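Local coordinates for glycosyl hydrolases family 2, sugar binding domain protein (Bacteroides uniformis str. 3978 T3 ii, PDB 6D1P), which is a gut-bacterial beta-glucuronidase of glycosyl hydrolase family 2 and probably hydrolyses O-glycosidic bonds to release glucuronic acid from its conjugates, at residues L69-N74 with Y86-Y92; E110-Q116 with G189-N195; W486-R492 with D538-R544; D558-E563 with S668-A674. One frame throughout, in Å; residues are numbered along the deposited sequence.

Contact 1: L69-N74 with Y86-Y92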
# COMPACT_ATOMS: atom_id res chain seq x y z
N LEU A 69 -4.27 -0.07 20.30
CA LEU A 69 -4.56 -1.50 20.15
C LEU A 69 -5.91 -1.86 20.77
O LEU A 69 -6.35 -1.22 21.72
CB LEU A 69 -3.47 -2.36 20.80
CG LEU A 69 -2.05 -2.14 20.23
CD1 LEU A 69 -1.13 -3.30 20.53
CD2 LEU A 69 -2.10 -1.88 18.73
N PRO A 70 -6.58 -2.89 20.24
CA PRO A 70 -6.16 -3.71 19.10
C PRO A 70 -6.23 -2.97 17.76
O PRO A 70 -7.00 -2.02 17.61
CB PRO A 70 -7.14 -4.88 19.11
CG PRO A 70 -8.35 -4.35 19.77
CD PRO A 70 -7.86 -3.37 20.81
N HIS A 71 -5.45 -3.44 16.80
CA HIS A 71 -5.25 -2.74 15.55
C HIS A 71 -5.11 -3.74 14.41
O HIS A 71 -4.55 -4.83 14.58
CB HIS A 71 -4.03 -1.84 15.62
CG HIS A 71 -3.65 -1.25 14.31
ND1 HIS A 71 -2.71 -1.83 13.48
CD2 HIS A 71 -4.10 -0.15 13.67
CE1 HIS A 71 -2.59 -1.10 12.39
NE2 HIS A 71 -3.42 -0.07 12.48
N CYS A 72 -5.61 -3.35 13.24
CA CYS A 72 -5.62 -4.27 12.11
C CYS A 72 -5.16 -3.55 10.84
O CYS A 72 -5.61 -2.44 10.56
CB CYS A 72 -7.04 -4.84 11.93
SG CYS A 72 -7.22 -5.90 10.50
N PHE A 73 -4.27 -4.22 10.08
CA PHE A 73 -3.79 -3.67 8.81
C PHE A 73 -4.93 -3.29 7.88
O PHE A 73 -4.78 -2.42 7.02
CB PHE A 73 -2.91 -4.68 8.05
CG PHE A 73 -1.60 -5.03 8.71
CD1 PHE A 73 -1.26 -4.54 9.96
CD2 PHE A 73 -0.72 -5.88 8.07
CE1 PHE A 73 -0.06 -4.88 10.56
CE2 PHE A 73 0.48 -6.23 8.65
CZ PHE A 73 0.81 -5.74 9.90
N ASN A 74 -6.08 -3.95 8.00
CA ASN A 74 -7.08 -3.92 6.95
C ASN A 74 -8.39 -3.33 7.45
O ASN A 74 -9.46 -3.61 6.89
CB ASN A 74 -7.27 -5.32 6.37
CG ASN A 74 -5.95 -6.03 6.11
OD1 ASN A 74 -5.56 -6.91 6.87
ND2 ASN A 74 -5.25 -5.64 5.03
N TYR A 86 -4.38 -5.22 1.90
CA TYR A 86 -2.93 -5.25 2.06
C TYR A 86 -2.47 -6.59 2.64
O TYR A 86 -3.02 -7.05 3.65
CB TYR A 86 -2.48 -4.08 2.94
CG TYR A 86 -1.02 -4.13 3.25
CD1 TYR A 86 -0.07 -3.65 2.34
CD2 TYR A 86 -0.56 -4.67 4.44
CE1 TYR A 86 1.28 -3.69 2.61
CE2 TYR A 86 0.79 -4.73 4.73
CZ TYR A 86 1.71 -4.23 3.81
OH TYR A 86 3.05 -4.29 4.09
N GLN A 87 -1.48 -7.21 2.00
CA GLN A 87 -0.95 -8.50 2.45
C GLN A 87 0.57 -8.39 2.47
O GLN A 87 1.23 -8.53 1.44
CB GLN A 87 -1.41 -9.66 1.57
CG GLN A 87 -2.88 -9.93 1.64
CD GLN A 87 -3.31 -11.08 0.76
OE1 GLN A 87 -3.31 -10.99 -0.48
NE2 GLN A 87 -3.67 -12.18 1.38
N GLY A 88 1.12 -8.16 3.66
CA GLY A 88 2.52 -7.86 3.79
C GLY A 88 2.93 -7.53 5.21
O GLY A 88 2.19 -7.77 6.17
N PRO A 89 4.13 -7.00 5.37
CA PRO A 89 4.66 -6.73 6.71
C PRO A 89 4.30 -5.33 7.23
O PRO A 89 3.96 -4.42 6.47
CB PRO A 89 6.17 -6.87 6.50
CG PRO A 89 6.37 -6.32 5.08
CD PRO A 89 5.16 -6.83 4.32
N GLY A 90 4.38 -5.20 8.55
CA GLY A 90 4.19 -3.93 9.22
C GLY A 90 4.78 -4.04 10.61
O GLY A 90 5.01 -5.15 11.10
N TRP A 91 5.02 -2.89 11.24
CA TRP A 91 5.75 -2.85 12.50
C TRP A 91 5.02 -2.05 13.56
O TRP A 91 4.43 -1.01 13.27
CB TRP A 91 7.14 -2.21 12.30
CG TRP A 91 8.23 -3.10 11.73
CD1 TRP A 91 8.56 -3.25 10.41
CD2 TRP A 91 9.16 -3.90 12.47
NE1 TRP A 91 9.63 -4.11 10.28
CE2 TRP A 91 10.02 -4.52 11.53
CE3 TRP A 91 9.35 -4.15 13.83
CZ2 TRP A 91 11.03 -5.38 11.92
CZ3 TRP A 91 10.37 -5.01 14.21
CH2 TRP A 91 11.20 -5.61 13.26
N TYR A 92 5.10 -2.50 14.80
CA TYR A 92 4.64 -1.74 15.96
C TYR A 92 5.80 -1.47 16.90
O TYR A 92 6.74 -2.27 16.99
CB TYR A 92 3.55 -2.49 16.73
CG TYR A 92 2.32 -2.83 15.95
CD1 TYR A 92 2.25 -3.99 15.17
CD2 TYR A 92 1.18 -2.05 16.06
CE1 TYR A 92 1.09 -4.33 14.49
CE2 TYR A 92 0.03 -2.38 15.39
CZ TYR A 92 -0.02 -3.52 14.60
OH TYR A 92 -1.18 -3.82 13.93
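His71 holds CG anti to its backbone N (chi1 171°), while Tyr92 turns CG anti to its carbonyl carbon (chi1 -59°), and these two settings bring the phenol oxygen to the edge of the imidazole. His71 ND1 and Tyr92 OH form a short, nearly straight hydrogen bond of 2.6 Å, in the plane of the imidazole, with the two rings 81° apart. Tyr92 OH is also bonded to the backbone N of Leu190, holding the phenol from a second direction, and Leu69 CD2 rests against Tyr92 CE2 at 4.0 Å. Phe73 fills the middle of the contact. Its CE1 reaches Tyr92; its CD2 lies 3.8 Å from Tyr86 CD2; and its CE2 meets Gly88 O edge-on at 3.4 Å. An alanine here would remove the ring and is likely to leave a gap between the two tyrosines over Gly90. At the far end Asn74 ND2 donates to Tyr86 O at 3.0 Å, in the carbonyl plane and on a lone pair, and also binds Asp77, a ligand of a potassium ion. A loop runs back alongside the start of strand 89-96, nearly antiparallel to it, within the jelly-roll-like beta sandwich that forms the sugar-binding domain of family 2 hydrolases.

Contact 2: E110-Q116 with G189-N195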
# COMPACT_ATOMS: atom_id res chain seq x y z
N GLU A 110 1.98 -11.37 26.36
CA GLU A 110 1.00 -12.37 26.00
C GLU A 110 0.22 -11.86 24.79
O GLU A 110 -0.22 -10.70 24.78
CB GLU A 110 0.05 -12.65 27.16
CG GLU A 110 0.20 -13.99 27.79
CD GLU A 110 -1.00 -14.34 28.65
OE1 GLU A 110 -1.96 -13.54 28.67
OE2 GLU A 110 -0.98 -15.40 29.29
N PHE A 111 0.03 -12.73 23.80
CA PHE A 111 -0.68 -12.39 22.57
C PHE A 111 -1.93 -13.24 22.49
O PHE A 111 -1.84 -14.46 22.32
CB PHE A 111 0.21 -12.61 21.35
CG PHE A 111 1.44 -11.77 21.34
CD1 PHE A 111 2.59 -12.21 21.96
CD2 PHE A 111 1.46 -10.54 20.71
CE1 PHE A 111 3.72 -11.43 21.96
CE2 PHE A 111 2.59 -9.76 20.71
CZ PHE A 111 3.72 -10.20 21.33
N GLU A 112 -3.09 -12.61 22.61
CA GLU A 112 -4.33 -13.35 22.44
C GLU A 112 -4.61 -13.64 20.98
O GLU A 112 -5.46 -14.48 20.67
CB GLU A 112 -5.50 -12.59 23.08
CG GLU A 112 -5.28 -12.33 24.56
CD GLU A 112 -6.48 -11.71 25.26
OE1 GLU A 112 -7.51 -11.46 24.60
OE2 GLU A 112 -6.38 -11.46 26.48
N GLY A 113 -3.91 -12.95 20.07
CA GLY A 113 -4.00 -13.26 18.66
C GLY A 113 -3.36 -12.19 17.80
O GLY A 113 -3.60 -11.00 18.01
N ALA A 114 -2.53 -12.59 16.84
CA ALA A 114 -1.92 -11.65 15.92
C ALA A 114 -1.68 -12.36 14.60
O ALA A 114 -1.27 -13.52 14.59
CB ALA A 114 -0.60 -11.10 16.48
N GLY A 115 -1.92 -11.66 13.49
CA GLY A 115 -1.81 -12.25 12.17
C GLY A 115 -0.72 -11.64 11.31
O GLY A 115 -0.39 -10.46 11.44
N GLN A 116 -0.14 -12.47 10.44
CA GLN A 116 -0.27 -13.92 10.50
C GLN A 116 1.01 -14.49 11.12
O GLN A 116 0.95 -15.36 11.99
CB GLN A 116 -0.53 -14.51 9.11
CG GLN A 116 -1.86 -14.08 8.50
CD GLN A 116 -3.01 -14.82 9.10
OE1 GLN A 116 -2.89 -16.00 9.40
NE2 GLN A 116 -4.15 -14.14 9.29
N GLY A 189 -1.90 -7.89 11.69
CA GLY A 189 -1.65 -6.95 12.77
C GLY A 189 -1.99 -7.53 14.14
O GLY A 189 -2.33 -8.70 14.29
N LEU A 190 -1.89 -6.66 15.15
CA LEU A 190 -2.15 -7.02 16.55
C LEU A 190 -3.63 -6.76 16.85
O LEU A 190 -4.02 -5.85 17.58
CB LEU A 190 -1.22 -6.24 17.48
CG LEU A 190 0.27 -6.50 17.22
CD1 LEU A 190 1.15 -5.44 17.86
CD2 LEU A 190 0.68 -7.91 17.69
N TYR A 191 -4.45 -7.57 16.22
CA TYR A 191 -5.88 -7.34 16.24
C TYR A 191 -6.55 -7.96 17.45
O TYR A 191 -7.76 -7.80 17.62
CB TYR A 191 -6.52 -7.83 14.94
CG TYR A 191 -6.05 -9.18 14.42
CD1 TYR A 191 -6.33 -10.36 15.11
CD2 TYR A 191 -5.37 -9.29 13.20
CE1 TYR A 191 -5.93 -11.60 14.62
CE2 TYR A 191 -4.98 -10.50 12.70
CZ TYR A 191 -5.25 -11.67 13.42
OH TYR A 191 -4.86 -12.89 12.92
N ARG A 192 -5.81 -8.67 18.29
CA ARG A 192 -6.29 -9.07 19.60
C ARG A 192 -5.33 -8.53 20.64
O ARG A 192 -4.17 -8.25 20.35
CB ARG A 192 -6.43 -10.58 19.77
CG ARG A 192 -7.44 -11.20 18.89
CD ARG A 192 -7.59 -12.66 19.24
NE ARG A 192 -8.30 -13.37 18.18
CZ ARG A 192 -8.16 -14.66 17.94
NH1 ARG A 192 -7.33 -15.38 18.68
NH2 ARG A 192 -8.83 -15.24 16.95
N TYR A 193 -5.85 -8.42 21.86
CA TYR A 193 -5.13 -7.77 22.95
C TYR A 193 -3.75 -8.37 23.17
O TYR A 193 -3.55 -9.59 23.08
CB TYR A 193 -5.94 -7.87 24.24
CG TYR A 193 -7.21 -7.05 24.20
CD1 TYR A 193 -7.16 -5.67 24.01
CD2 TYR A 193 -8.46 -7.65 24.34
CE1 TYR A 193 -8.31 -4.91 23.96
CE2 TYR A 193 -9.61 -6.91 24.31
CZ TYR A 193 -9.53 -5.54 24.12
OH TYR A 193 -10.69 -4.78 24.06
N VAL A 194 -2.81 -7.49 23.46
CA VAL A 194 -1.50 -7.85 23.97
C VAL A 194 -1.48 -7.48 25.45
O VAL A 194 -1.93 -6.40 25.83
CB VAL A 194 -0.37 -7.15 23.19
CG1 VAL A 194 0.98 -7.61 23.70
CG2 VAL A 194 -0.50 -7.45 21.72
N ASN A 195 -0.96 -8.40 26.27
CA ASN A 195 -0.94 -8.25 27.72
C ASN A 195 0.48 -8.30 28.25
O ASN A 195 1.29 -9.12 27.80
CB ASN A 195 -1.77 -9.36 28.39
CG ASN A 195 -3.17 -9.42 27.87
OD1 ASN A 195 -3.86 -8.39 27.79
ND2 ASN A 195 -3.60 -10.61 27.47
O HOH W 1 -6.91 -8.91 27.65
O HOH W 2 -2.31 -10.48 20.39
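Phe111 and Val194 lie side by side on the apolar, close-packed face of an antiparallel pair, with Phe111 CD2 3.8 Å from Val194 CG2 and Val194 CG1 over the phenyl face of Phe111. Leu190 CD2 reaches the edge of the same ring and touches Ala114 CB at 3.6 Å. Phe111 and Leu190 also pack on Ile166 of the other sheet, which places this side in the sandwich interior; Trp137 stacks on Phe111. Glu110 and Asn195 form a hydrogen-bonded pair of strands 106-111 and 194-199, neighbours in one sheet of the sugar-binding domain. Beyond Phe111 and Val194 the regular ladder ends and the register shifts by one before the single bridge of Gly115 with Gly189, though Glu112 N to Tyr193 O still ties the chains. Buried Arg192 donates NH1 to Glu112 O at 2.9 Å and pairs its NH2 with Glu332; a water accepts from Gly113 N nearby. The wetter side is at partly exposed Glu112, whose OE2 receives Asn195 ND2 at 3.1 Å, on the anti side and 30° out of the carboxylate plane, while another water joins OE2 to Asn195 OD1. Were an alanine here instead of Glu112, the Asn195 amide would lose its carboxylate acceptor and is likely to turn more freely.

Contact 3: W486-R492 with D538-R544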
# COMPACT_ATOMS: atom_id res chain seq x y z
N TRP A 486 -30.15 -21.81 -2.54
CA TRP A 486 -29.08 -20.84 -2.72
C TRP A 486 -28.07 -21.32 -3.75
O TRP A 486 -28.05 -20.80 -4.86
CB TRP A 486 -28.38 -20.48 -1.41
CG TRP A 486 -27.54 -19.26 -1.68
CD1 TRP A 486 -26.17 -19.19 -1.77
CD2 TRP A 486 -28.04 -17.96 -2.01
NE1 TRP A 486 -25.79 -17.89 -2.10
CE2 TRP A 486 -26.92 -17.13 -2.25
CE3 TRP A 486 -29.32 -17.41 -2.11
CZ2 TRP A 486 -27.05 -15.78 -2.57
CZ3 TRP A 486 -29.45 -16.07 -2.43
CH2 TRP A 486 -28.31 -15.27 -2.66
N TYR A 487 -27.21 -22.28 -3.42
CA TYR A 487 -26.31 -22.80 -4.44
C TYR A 487 -26.87 -23.99 -5.19
O TYR A 487 -26.35 -24.34 -6.26
CB TYR A 487 -24.97 -23.18 -3.82
CG TYR A 487 -24.19 -22.03 -3.23
CD1 TYR A 487 -23.80 -20.95 -4.03
CD2 TYR A 487 -23.82 -22.03 -1.89
CE1 TYR A 487 -23.07 -19.90 -3.49
CE2 TYR A 487 -23.09 -20.98 -1.34
CZ TYR A 487 -22.71 -19.92 -2.16
OH TYR A 487 -21.99 -18.88 -1.64
N GLY A 488 -27.92 -24.63 -4.66
CA GLY A 488 -28.54 -25.73 -5.37
C GLY A 488 -30.03 -25.88 -5.14
O GLY A 488 -30.51 -25.76 -4.01
N ARG A 489 -30.77 -26.15 -6.23
CA ARG A 489 -32.19 -26.47 -6.19
C ARG A 489 -33.01 -25.40 -5.48
O ARG A 489 -32.55 -24.26 -5.31
CB ARG A 489 -32.39 -27.85 -5.55
CG ARG A 489 -31.38 -28.89 -6.04
CD ARG A 489 -31.75 -30.32 -5.63
NE ARG A 489 -33.08 -30.65 -6.11
CZ ARG A 489 -33.86 -31.58 -5.56
NH1 ARG A 489 -33.42 -32.28 -4.51
NH2 ARG A 489 -35.07 -31.81 -6.06
N ARG A 490 -34.23 -25.74 -5.07
CA ARG A 490 -35.14 -24.78 -4.47
C ARG A 490 -35.09 -24.90 -2.95
O ARG A 490 -34.68 -25.93 -2.40
CB ARG A 490 -36.56 -25.01 -4.99
CG ARG A 490 -36.70 -24.80 -6.52
CD ARG A 490 -38.12 -25.07 -7.03
NE ARG A 490 -38.61 -26.39 -6.64
CZ ARG A 490 -39.73 -26.63 -5.95
NH1 ARG A 490 -40.53 -25.64 -5.58
NH2 ARG A 490 -40.06 -27.90 -5.64
N PHE A 491 -35.48 -23.83 -2.25
CA PHE A 491 -35.45 -23.96 -0.80
C PHE A 491 -36.54 -24.91 -0.31
O PHE A 491 -36.39 -25.52 0.76
CB PHE A 491 -35.51 -22.58 -0.10
CG PHE A 491 -36.79 -21.80 -0.28
CD1 PHE A 491 -37.97 -22.18 0.36
CD2 PHE A 491 -36.79 -20.62 -1.01
CE1 PHE A 491 -39.15 -21.44 0.22
CE2 PHE A 491 -37.95 -19.86 -1.15
CZ PHE A 491 -39.13 -20.27 -0.54
N ARG A 492 -37.58 -25.11 -1.11
CA ARG A 492 -38.58 -26.13 -0.79
C ARG A 492 -38.02 -27.55 -0.88
O ARG A 492 -38.64 -28.48 -0.33
CB ARG A 492 -39.79 -25.95 -1.72
CG ARG A 492 -40.69 -24.79 -1.31
CD ARG A 492 -41.67 -24.41 -2.39
NE ARG A 492 -42.64 -23.40 -1.93
CZ ARG A 492 -42.51 -22.09 -2.12
NH1 ARG A 492 -41.45 -21.59 -2.76
NH2 ARG A 492 -43.44 -21.25 -1.68
N ASP A 538 -40.12 -18.80 -5.81
CA ASP A 538 -39.92 -20.24 -5.89
C ASP A 538 -38.98 -20.52 -7.06
O ASP A 538 -39.40 -20.73 -8.20
CB ASP A 538 -41.26 -20.94 -6.08
CG ASP A 538 -41.14 -22.43 -5.98
OD1 ASP A 538 -40.13 -22.92 -5.43
OD2 ASP A 538 -42.06 -23.11 -6.47
N ILE A 539 -37.68 -20.50 -6.78
CA ILE A 539 -36.67 -20.62 -7.83
C ILE A 539 -35.55 -21.54 -7.39
O ILE A 539 -35.44 -21.93 -6.22
CB ILE A 539 -36.10 -19.25 -8.25
CG1 ILE A 539 -35.41 -18.58 -7.05
CG2 ILE A 539 -37.18 -18.38 -8.85
CD1 ILE A 539 -34.66 -17.28 -7.40
N GLU A 540 -34.73 -21.91 -8.37
CA GLU A 540 -33.54 -22.72 -8.16
C GLU A 540 -32.33 -21.82 -7.99
O GLU A 540 -32.17 -20.85 -8.74
CB GLU A 540 -33.30 -23.63 -9.36
CG GLU A 540 -34.27 -24.75 -9.52
CD GLU A 540 -33.57 -26.02 -9.93
OE1 GLU A 540 -32.59 -25.93 -10.72
OE2 GLU A 540 -33.99 -27.09 -9.44
N ALA A 541 -31.46 -22.16 -7.03
CA ALA A 541 -30.10 -21.64 -6.98
C ALA A 541 -30.07 -20.11 -7.09
O ALA A 541 -29.55 -19.53 -8.06
CB ALA A 541 -29.25 -22.28 -8.08
N ALA A 542 -30.66 -19.46 -6.08
CA ALA A 542 -30.83 -18.02 -6.14
C ALA A 542 -29.50 -17.26 -6.19
O ALA A 542 -29.48 -16.11 -6.63
CB ALA A 542 -31.66 -17.54 -4.94
N ASP A 543 -28.41 -17.88 -5.73
CA ASP A 543 -27.08 -17.29 -5.88
C ASP A 543 -26.86 -16.76 -7.29
O ASP A 543 -26.44 -15.61 -7.49
CB ASP A 543 -25.99 -18.30 -5.54
CG ASP A 543 -24.60 -17.76 -5.85
OD1 ASP A 543 -24.29 -16.67 -5.35
OD2 ASP A 543 -23.83 -18.40 -6.62
N ARG A 544 -27.15 -17.59 -8.29
CA ARG A 544 -26.96 -17.23 -9.69
C ARG A 544 -28.23 -16.70 -10.34
O ARG A 544 -28.14 -15.95 -11.31
CB ARG A 544 -26.47 -18.45 -10.50
CG ARG A 544 -25.16 -19.08 -9.99
CD ARG A 544 -24.76 -20.37 -10.75
NE ARG A 544 -25.66 -21.50 -10.52
CZ ARG A 544 -25.63 -22.28 -9.44
NH1 ARG A 544 -24.75 -22.05 -8.47
NH2 ARG A 544 -26.48 -23.29 -9.31
O HOH W 3 -23.17 -16.11 -3.02
O HOH W 4 -36.25 -21.39 -3.89
O HOH W 5 -38.84 -22.89 -3.21
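Trp486 lays one face of its indole over the start of helix 542-545: Asp543 CB sits 3.7 Å from the centroid of the five-membered ring, a CH-pi contact, and Ala542 CB touches Trp486 CZ3 at the same distance. A chi1 of -167° swings the indole away from the backbone N and over this helix, while Trp486 O accepts Asp543 N at 3.1 Å. Water bridges the indole NE1 to Asp543 OD1, and Tyr487 CE1 approaches Asp543 CG at 3.5 Å; the tyrosine hydroxyl itself binds Lys597. Both segments are largely loop, within the TIM-barrel domain, the first ending in a 3-10 turn and the second running into helix 542-545 with Ala541 as its N-cap residue. Between the packed and the charged ends, Ala541 N donates to Arg489 O at 2.9 Å, from above the carbonyl plane. Asp538 then gathers two arginines. Arg490 NH1 reaches Asp538 OD1 at 2.8 Å on the syn lone pair, the two flat groups being 59° apart, whereas Arg492 NH1 stands at a longer 3.3 Å from Asp538 OD1. A water donates to OD1 as well, and OD2 accepts Ile534 N. This shared pairing would probably favour a charged carboxylate. Toward the solvent, Arg544 NH2 reaches Tyr487 O.

Contact 4: D558-E563 with S668-A674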
# COMPACT_ATOMS: atom_id res chain seq x y z
N ASP A 558 -37.49 -18.71 6.56
CA ASP A 558 -38.79 -19.13 7.07
C ASP A 558 -39.03 -20.61 6.79
O ASP A 558 -39.22 -21.41 7.71
CB ASP A 558 -39.87 -18.25 6.43
CG ASP A 558 -41.23 -18.38 7.10
OD1 ASP A 558 -42.11 -17.57 6.75
OD2 ASP A 558 -41.44 -19.26 7.95
N TRP A 559 -38.95 -20.99 5.51
CA TRP A 559 -39.12 -22.38 5.12
C TRP A 559 -38.21 -23.32 5.92
O TRP A 559 -38.69 -24.25 6.59
CB TRP A 559 -38.86 -22.55 3.63
CG TRP A 559 -39.27 -23.90 3.20
CD1 TRP A 559 -38.54 -25.06 3.29
CD2 TRP A 559 -40.56 -24.28 2.70
NE1 TRP A 559 -39.28 -26.12 2.84
CE2 TRP A 559 -40.53 -25.68 2.48
CE3 TRP A 559 -41.74 -23.57 2.40
CZ2 TRP A 559 -41.63 -26.38 1.96
CZ3 TRP A 559 -42.84 -24.28 1.89
CH2 TRP A 559 -42.77 -25.67 1.68
N HIS A 560 -36.89 -23.10 5.85
CA HIS A 560 -35.97 -23.97 6.58
C HIS A 560 -36.39 -24.12 8.03
O HIS A 560 -36.42 -25.24 8.56
CB HIS A 560 -34.54 -23.41 6.52
CG HIS A 560 -33.80 -23.73 5.27
ND1 HIS A 560 -34.01 -23.07 4.08
CD2 HIS A 560 -32.81 -24.63 5.02
CE1 HIS A 560 -33.20 -23.56 3.15
NE2 HIS A 560 -32.46 -24.51 3.70
N LEU A 561 -36.72 -23.00 8.69
CA LEU A 561 -37.02 -23.04 10.12
C LEU A 561 -38.30 -23.83 10.40
O LEU A 561 -38.39 -24.56 11.39
CB LEU A 561 -37.13 -21.63 10.67
CG LEU A 561 -35.80 -20.87 10.77
CD1 LEU A 561 -36.02 -19.41 11.13
CD2 LEU A 561 -34.89 -21.52 11.79
N LYS A 562 -39.31 -23.68 9.55
CA LYS A 562 -40.53 -24.42 9.81
C LYS A 562 -40.35 -25.90 9.48
O LYS A 562 -40.99 -26.75 10.11
CB LYS A 562 -41.73 -23.81 9.08
CG LYS A 562 -41.73 -23.93 7.59
CD LYS A 562 -42.67 -25.02 7.11
CE LYS A 562 -42.86 -24.92 5.59
NZ LYS A 562 -43.70 -26.03 5.05
N GLU A 563 -39.45 -26.22 8.55
CA GLU A 563 -39.17 -27.63 8.28
C GLU A 563 -38.46 -28.28 9.46
O GLU A 563 -38.75 -29.44 9.80
CB GLU A 563 -38.35 -27.79 7.01
CG GLU A 563 -39.09 -27.33 5.76
CD GLU A 563 -40.35 -28.15 5.47
OE1 GLU A 563 -40.33 -28.95 4.52
OE2 GLU A 563 -41.36 -27.98 6.20
N SER A 668 -46.48 -22.25 12.83
CA SER A 668 -45.22 -22.40 12.10
C SER A 668 -45.41 -23.06 10.74
O SER A 668 -44.80 -22.62 9.75
CB SER A 668 -44.23 -23.22 12.93
OG SER A 668 -43.68 -22.50 14.02
N GLN A 669 -46.25 -24.11 10.67
CA GLN A 669 -46.42 -24.88 9.43
C GLN A 669 -47.22 -24.15 8.36
O GLN A 669 -47.26 -24.62 7.22
CB GLN A 669 -47.10 -26.22 9.74
CG GLN A 669 -46.26 -27.14 10.59
CD GLN A 669 -44.82 -27.25 10.07
OE1 GLN A 669 -44.60 -27.53 8.88
NE2 GLN A 669 -43.85 -27.01 10.95
N ASP A 670 -47.87 -23.03 8.69
CA ASP A 670 -48.71 -22.30 7.74
C ASP A 670 -47.84 -21.25 7.03
O ASP A 670 -47.89 -20.05 7.31
CB ASP A 670 -49.90 -21.68 8.47
CG ASP A 670 -51.04 -21.30 7.55
OD1 ASP A 670 -50.81 -21.12 6.33
OD2 ASP A 670 -52.19 -21.20 8.04
N PHE A 671 -47.01 -21.73 6.09
CA PHE A 671 -45.99 -20.92 5.45
C PHE A 671 -46.61 -19.98 4.41
O PHE A 671 -47.47 -20.40 3.64
CB PHE A 671 -44.96 -21.83 4.77
CG PHE A 671 -43.98 -21.11 3.90
CD1 PHE A 671 -42.79 -20.62 4.43
CD2 PHE A 671 -44.22 -20.95 2.54
CE1 PHE A 671 -41.86 -19.96 3.61
CE2 PHE A 671 -43.29 -20.30 1.72
CZ PHE A 671 -42.11 -19.80 2.26
N PRO A 672 -46.16 -18.71 4.34
CA PRO A 672 -45.07 -18.16 5.15
C PRO A 672 -45.53 -17.31 6.32
O PRO A 672 -46.72 -17.03 6.44
CB PRO A 672 -44.32 -17.29 4.16
CG PRO A 672 -45.46 -16.70 3.33
CD PRO A 672 -46.51 -17.82 3.23
N ALA A 673 -44.57 -16.88 7.14
CA ALA A 673 -44.79 -16.03 8.31
C ALA A 673 -45.64 -16.73 9.38
O ALA A 673 -46.29 -16.05 10.18
CB ALA A 673 -45.44 -14.70 7.92
N ALA A 674 -45.61 -18.07 9.41
CA ALA A 674 -46.30 -18.87 10.43
C ALA A 674 -47.77 -18.47 10.56
O ALA A 674 -48.30 -18.32 11.66
CB ALA A 674 -45.59 -18.79 11.78
O HOH W 6 -44.45 -20.18 8.04
O HOH W 7 -45.64 -27.08 6.05
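Phe671 meets the helix along its whole length. Its CB rests against Lys562 CE at 3.8 Å; CG and CD2 lie under Trp559 CE3, each 3.6 Å from it; CD1 turns to the carboxyl carbon of Asp558; CE1 comes to the backbone N of Trp559; and Phe671 CE2 and CZ, at the tip, also lie under Trp559 CE3, at 3.7 and 3.8 Å. The indole points its edge at the phenyl face in an edge-to-face pair, planes at 80°, CE3 over the ring centre. On the opposite face of the phenyl lies CB of Pro672, next in the chain after a cis peptide bond. The phenyl is carried out of its loop to the helix by a chi1 of 171°, which leaves CG beside the carbonyl carbon. The helix, 550-564, belongs to the TIM-barrel domain, whereas the loop lies between strands of the domain of unknown function that follows, one with an immunoglobulin-like E-set fold by family; the contact thus joins two domains. Asp558 supplies a polar tie: its OD1 accepts Ala673 N at 2.6 Å, almost straight and on its syn lone pair, and also bonds Tyr646, while OD2 takes Tyr616 and a water shared with Ser668 O and Ala674 N. At the other end Gln669, bent at chi2, donates NE2 to Lys562 O at 3.0 Å, tilted from the carbonyl plane. Lys562 turns at chi1 and again at chi2, with its CB 3.4 Å from Ser668 O, then runs straight past the face of Trp559 to a weak salt bridge with Glu563 OE2.

In the fold
Contacts 1 and 2 share the sugar-binding domain and touch: His71 N and Tyr92 OH both probably bond to the backbone of Leu190, so the loop at 69-74 and strand 89-96 share one buried neighbour. Contacts 3 and 4, about 17 Å apart between centres, meet through Phe491 and Arg492 against Trp559 and Phe671. Contacts 1, 2 and 4 are buried; contact 3 is only partly so, with arginines at its rim. Chemistry follows place: strand pairing dominates contact 2 and aromatic packing contact 1; contact 3 mixes indole packing on a helix start with an ion network, whereas contact 4 joins two domains by an aromatic pair and carboxylate-to-backbone bonding. The two groups lie about 20 Å or more apart between nearest atoms.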